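Local coordinates for protein putative ring-cleaving dioxygenase MhqO (Bacillus subtilis subsp. subtilis, PDB 3OAJ) that probably acts as an iron-dependent extradiol ring-cleavage dioxygenase that may contribute to the breakdown of aromatic compounds, at residues V86-A91 against A150-G155; V80-Y85 against H126-E131. All coordinates share one frame; numbering follows the deposited sequence. Where two conformers were deposited one is given.

Contact 1: residues V86-A91 against A150-G155; sequences VVPKGA and AIKGFG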
loop_
_atom_site.group_PDB
_atom_site.type_symbol
_atom_site.label_atom_id
_atom_site.label_comp_id
_atom_site.label_asym_id
_atom_site.label_seq_id
_atom_site.Cartn_x
_atom_site.Cartn_y
_atom_site.Cartn_z
ATOM N N VAL A 86 2.217 0.212 10.948
ATOM C CA VAL A 86 2.910 -0.083 12.197
ATOM C C VAL A 86 3.640 1.142 12.740
ATOM O O VAL A 86 4.277 1.900 11.992
ATOM C CB VAL A 86 3.806 -1.349 12.043
ATOM C CG1 VAL A 86 4.954 -1.096 11.074
ATOM C CG2 VAL A 86 4.329 -1.850 13.399
ATOM N N VAL A 87 3.500 1.333 14.051
ATOM C CA VAL A 87 4.160 2.426 14.760
ATOM C C VAL A 87 5.010 1.865 15.912
ATOM O O VAL A 87 4.841 0.694 16.285
ATOM C CB VAL A 87 3.131 3.484 15.288
ATOM C CG1 VAL A 87 2.335 4.106 14.122
ATOM C CG2 VAL A 87 2.185 2.852 16.324
ATOM N N PRO A 88 5.925 2.679 16.463
ATOM C CA PRO A 88 6.734 2.175 17.574
ATOM C C PRO A 88 5.936 1.784 18.822
ATOM O O PRO A 88 4.835 2.293 19.049
ATOM C CB PRO A 88 7.642 3.356 17.895
ATOM C CG PRO A 88 7.750 4.105 16.599
ATOM C CD PRO A 88 6.353 4.031 16.057
ATOM N N LYS A 89 6.511 0.896 19.639
ATOM C CA LYS A 89 5.869 0.534 20.905
ATOM C C LYS A 89 5.687 1.796 21.739
ATOM O O LYS A 89 6.604 2.614 21.859
ATOM C CB LYS A 89 6.664 -0.536 21.671
ATOM C CG LYS A 89 6.478 -2.003 21.181
ATOM C CD LYS A 89 5.005 -2.530 21.160
ATOM C CE LYS A 89 4.306 -2.523 22.533
ATOM N NZ LYS A 89 2.823 -2.787 22.410
ATOM N N GLY A 90 4.484 1.958 22.282
ATOM C CA GLY A 90 4.129 3.108 23.100
ATOM C C GLY A 90 3.550 4.292 22.363
ATOM O O GLY A 90 3.131 5.254 22.989
ATOM N N ALA A 91 3.496 4.230 21.035
ATOM C CA ALA A 91 3.046 5.391 20.263
ATOM C C ALA A 91 1.528 5.459 20.029
ATOM O O ALA A 91 1.044 6.439 19.468
ATOM C CB ALA A 91 3.784 5.454 18.932
ATOM N N ALA A 150 6.583 7.956 14.551
ATOM C CA ALA A 150 6.225 7.928 13.127
ATOM C C ALA A 150 5.869 6.531 12.652
ATOM O O ALA A 150 6.410 5.523 13.145
ATOM C CB ALA A 150 7.358 8.490 12.298
ATOM N N ILE A 151 4.946 6.474 11.691
ATOM C CA ILE A 151 4.596 5.224 11.020
ATOM C C ILE A 151 5.827 4.666 10.315
ATOM O O ILE A 151 6.434 5.327 9.471
ATOM C CB ILE A 151 3.418 5.445 10.038
ATOM C CG1 ILE A 151 2.160 5.778 10.845
ATOM C CG2 ILE A 151 3.222 4.231 9.127
ATOM C CD1 ILE A 151 1.033 6.352 10.007
ATOM N N LYS A 152 6.192 3.440 10.679
ATOM C CA LYS A 152 7.400 2.791 10.154
ATOM C C LYS A 152 7.194 2.114 8.793
ATOM O O LYS A 152 8.146 1.778 8.094
ATOM C CB LYS A 152 7.917 1.782 11.176
ATOM C CG LYS A 152 8.186 2.440 12.531
ATOM C CD LYS A 152 9.029 1.578 13.461
ATOM C CE LYS A 152 8.228 0.412 14.027
ATOM N NZ LYS A 152 9.082 -0.453 14.895
ATOM N N GLY A 153 5.943 1.916 8.419
ATOM C CA GLY A 153 5.602 1.258 7.152
ATOM C C GLY A 153 4.299 0.516 7.369
ATOM O O GLY A 153 3.586 0.787 8.339
ATOM N N PHE A 154 3.967 -0.413 6.470
ATOM C CA PHE A 154 2.818 -1.279 6.704
ATOM C C PHE A 154 3.140 -2.281 7.786
ATOM O O PHE A 154 4.238 -2.825 7.817
ATOM C CB PHE A 154 2.436 -2.073 5.449
ATOM C CG PHE A 154 2.060 -1.219 4.281
ATOM C CD1 PHE A 154 1.047 -0.275 4.395
ATOM C CD2 PHE A 154 2.743 -1.342 3.074
ATOM C CE1 PHE A 154 0.705 0.516 3.309
ATOM C CE2 PHE A 154 2.416 -0.550 1.987
ATOM C CZ PHE A 154 1.388 0.376 2.099
ATOM N N GLY A 155 2.178 -2.521 8.666
ATOM C CA GLY A 155 2.211 -3.706 9.508
ATOM C C GLY A 155 1.798 -4.938 8.724
ATOM O O GLY A 155 2.129 -6.068 9.098
#
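Lys152 runs its aliphatic chain alongside the backbone of Val86, Val87 and Pro88. Its CB lies 3.7 Å from Val86 O and 4.1 Å from Val86 CG1. CG stays near that oxygen, CD comes to 4.2 Å from Pro88 CG, and the bend at chi3 (-74°) then turns CE against the Val87-Pro88 peptide, 4.0 Å from Pro88 N. NZ ends in a cluster of backbone carbonyls, those of Arg132, Glu134 and Gly135. The backbone beneath is held by two bonds. Lys152 N meets Val86 O at 2.8 Å with a C=O...N angle of 167°, while Val86 N reaches Gly153 O at 3.0 Å, tilted 23° from that carbonyl's plane. Val86 CB sits over Gly155 CA. Farther along, Val87 CG1 touches Ile151 CG1 at 3.7 Å, and Pro88 CD presses on Ala150 O at 3.3 Å. Val86 thus uses both its main-chain N and O where strand 153-160 enters the sheet beside strand 79-87, at the junction of the two VOC modules. With three carbonyl oxygens around its ammonium group, the buried lysine can probably keep its charge, and it ties this entry to the linker that follows strand 126-131.

Contact 2: residues V80-Y85 against H126-E131; sequences VGVTSY and HLEIVE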
loop_
_atom_site.group_PDB
_atom_site.type_symbol
_atom_site.label_atom_id
_atom_site.label_comp_id
_atom_site.label_asym_id
_atom_site.label_seq_id
_atom_site.Cartn_x
_atom_site.Cartn_y
_atom_site.Cartn_z
ATOM N N VAL A 80 -8.153 -6.110 -0.934
ATOM C CA VAL A 80 -7.641 -5.765 0.388
ATOM C C VAL A 80 -8.707 -4.951 1.126
ATOM O O VAL A 80 -9.165 -3.913 0.624
ATOM C CB VAL A 80 -6.353 -4.922 0.287
ATOM C CG1 VAL A 80 -5.834 -4.515 1.664
ATOM C CG2 VAL A 80 -5.297 -5.663 -0.490
ATOM N N GLY A 81 -9.104 -5.431 2.305
ATOM C CA GLY A 81 -10.134 -4.766 3.097
ATOM C C GLY A 81 -9.595 -3.679 4.007
ATOM O O GLY A 81 -10.197 -2.597 4.127
ATOM N N VAL A 82 -8.459 -3.943 4.656
ATOM C CA VAL A 82 -7.851 -3.008 5.601
ATOM C C VAL A 82 -6.339 -2.937 5.358
ATOM O O VAL A 82 -5.690 -3.950 5.127
ATOM C CB VAL A 82 -8.107 -3.444 7.067
ATOM C CG1 VAL A 82 -7.617 -2.380 8.045
ATOM C CG2 VAL A 82 -9.583 -3.720 7.306
ATOM N N THR A 83 -5.802 -1.731 5.379
ATOM C CA THR A 83 -4.373 -1.534 5.264
ATOM C C THR A 83 -3.858 -1.200 6.659
ATOM O O THR A 83 -4.404 -0.321 7.339
ATOM C CB THR A 83 -4.076 -0.385 4.271
ATOM O OG1 THR A 83 -4.607 -0.747 2.986
ATOM C CG2 THR A 83 -2.581 -0.114 4.168
ATOM N N SER A 84 -2.817 -1.909 7.088
ATOM C CA SER A 84 -2.308 -1.845 8.465
ATOM C C SER A 84 -0.995 -1.077 8.476
ATOM O O SER A 84 -0.107 -1.385 7.676
ATOM C CB SER A 84 -2.115 -3.279 8.991
ATOM O OG SER A 84 -2.057 -3.333 10.403
ATOM N N TYR A 85 -0.890 -0.067 9.354
ATOM C CA TYR A 85 0.319 0.733 9.531
ATOM C C TYR A 85 0.916 0.473 10.907
ATOM O O TYR A 85 0.203 0.487 11.915
ATOM C CB TYR A 85 -0.003 2.226 9.374
ATOM C CG TYR A 85 -0.361 2.594 7.959
ATOM C CD1 TYR A 85 0.628 2.709 6.977
ATOM C CD2 TYR A 85 -1.693 2.764 7.574
ATOM C CE1 TYR A 85 0.293 3.025 5.654
ATOM C CE2 TYR A 85 -2.030 3.087 6.262
ATOM C CZ TYR A 85 -1.022 3.219 5.307
ATOM O OH TYR A 85 -1.361 3.501 4.009
ATOM N N HIS A 126 -10.256 1.752 4.519
ATOM C CA HIS A 126 -10.112 1.317 5.911
ATOM C C HIS A 126 -8.647 1.178 6.291
ATOM O O HIS A 126 -7.890 0.440 5.623
ATOM C CB HIS A 126 -10.772 -0.044 6.177
ATOM C CG HIS A 126 -12.241 -0.120 5.870
ATOM N ND1 HIS A 126 -13.129 0.896 6.162
ATOM C CD2 HIS A 126 -12.983 -1.134 5.362
ATOM C CE1 HIS A 126 -14.350 0.522 5.821
ATOM N NE2 HIS A 126 -14.289 -0.709 5.337
ATOM N N LEU A 127 -8.250 1.855 7.368
ATOM C CA LEU A 127 -6.871 1.840 7.848
ATOM C C LEU A 127 -6.840 1.381 9.298
ATOM O O LEU A 127 -7.851 1.479 10.020
ATOM C CB LEU A 127 -6.275 3.251 7.761
ATOM C CG LEU A 127 -5.794 3.788 6.406
ATOM C CD1 LEU A 127 -6.902 3.887 5.369
ATOM C CD2 LEU A 127 -5.094 5.143 6.612
ATOM N N GLU A 128 -5.670 0.943 9.752
ATOM C CA GLU A 128 -5.497 0.656 11.166
ATOM C C GLU A 128 -4.058 0.917 11.549
ATOM O O GLU A 128 -3.166 0.867 10.691
ATOM C CB GLU A 128 -5.927 -0.777 11.531
ATOM C CG GLU A 128 -5.095 -1.844 10.861
ATOM C CD GLU A 128 -5.538 -3.276 11.110
ATOM O OE1 GLU A 128 -6.662 -3.544 11.619
ATOM O OE2 GLU A 128 -4.728 -4.156 10.742
ATOM N N ILE A 129 -3.850 1.200 12.830
ATOM C CA ILE A 129 -2.513 1.374 13.395
ATOM C C ILE A 129 -2.300 0.368 14.515
ATOM O O ILE A 129 -3.198 0.156 15.330
ATOM C CB ILE A 129 -2.299 2.851 13.882
ATOM C CG1 ILE A 129 -2.057 3.761 12.682
ATOM C CG2 ILE A 129 -1.126 2.973 14.848
ATOM C CD1 ILE A 129 -2.174 5.255 13.008
ATOM N N VAL A 130 -1.123 -0.256 14.524
ATOM C CA VAL A 130 -0.715 -1.218 15.541
ATOM C C VAL A 130 0.713 -0.907 15.953
ATOM O O VAL A 130 1.481 -0.414 15.133
ATOM C CB VAL A 130 -0.833 -2.673 15.009
ATOM C CG1 VAL A 130 0.093 -2.934 13.799
ATOM C CG2 VAL A 130 -0.622 -3.693 16.120
ATOM N N GLU A 131 1.042 -1.194 17.214
ATOM C CA GLU A 131 2.383 -0.959 17.756
ATOM C C GLU A 131 3.211 -2.222 17.656
ATOM O O GLU A 131 2.766 -3.273 18.117
ATOM C CB GLU A 131 2.315 -0.617 19.243
ATOM C CG GLU A 131 1.685 0.694 19.605
ATOM C CD GLU A 131 1.838 0.967 21.082
ATOM O OE1 GLU A 131 2.432 0.114 21.775
ATOM O OE2 GLU A 131 1.397 2.037 21.543
HETATM O O HOH W 1 -10.015 -0.500 2.340
#
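Two neighbouring parallel strands of a VOC module, 79-87 and 126-131, meet here, Thr83 beside Leu127, Ser84 beside Glu128 and Tyr85 beside Ile129. Thr83 N bonds to His126 O at 3.0 Å and Tyr85 N to Glu128 O at 2.8 Å; Thr83 O accepts from Glu128 N, and Tyr85 O from Val130 N. On the face bearing Ser84, its OG donates to Glu128 OE2 at 2.8 Å, meeting the anti side of the carboxylate 16° out of its plane. Glu128 CG lies between backbone N and carbonyl carbon (chi1 63°), and the extended chain carries the carboxylate to Ser84, with CD 3.8 Å from Val82 CG1. Serine and, by a salt bridge, Arg111 both hold OE2, while OE1 lies close to Glu118 OE2, which may favour a shared proton. On the face bearing Leu127 and Tyr85, Leu127 CG lies in plane at the edge of the Tyr85 ring, 3.8 Å from Tyr85 CE2, and Tyr26 of helix 19-29 packs on both. A water links Gly81 O to His126 N, where Gly81 and Val82 form a classic beta bulge facing Thr158. Parallel pairing of the first and last strands is typical of the βαβββ unit of the VOC fold.

How the contacts relate
Strand 79-87 is common to both contacts: contact 2 pairs it with strand 126-131 of its own VOC module, and contact 1 pairs its end with the entry to strand 153-160 of the next. All three strands belong to one mixed sheet, and Gly155 N reaches Ser84 O at 2.7 Å between the contacts. Both are largely buried, contact 2 nearer the centre of the chain. Its chemistry is that of a regular parallel pair, with a carboxylate on one face and an aromatic-aliphatic cluster on the other; contact 1 relies on fewer backbone bonds, loop packing and a lysine whose NZ hydrogen-bonds to backbone carbonyls. Glu131 joins their far ends by binding Lys89 and Gly90.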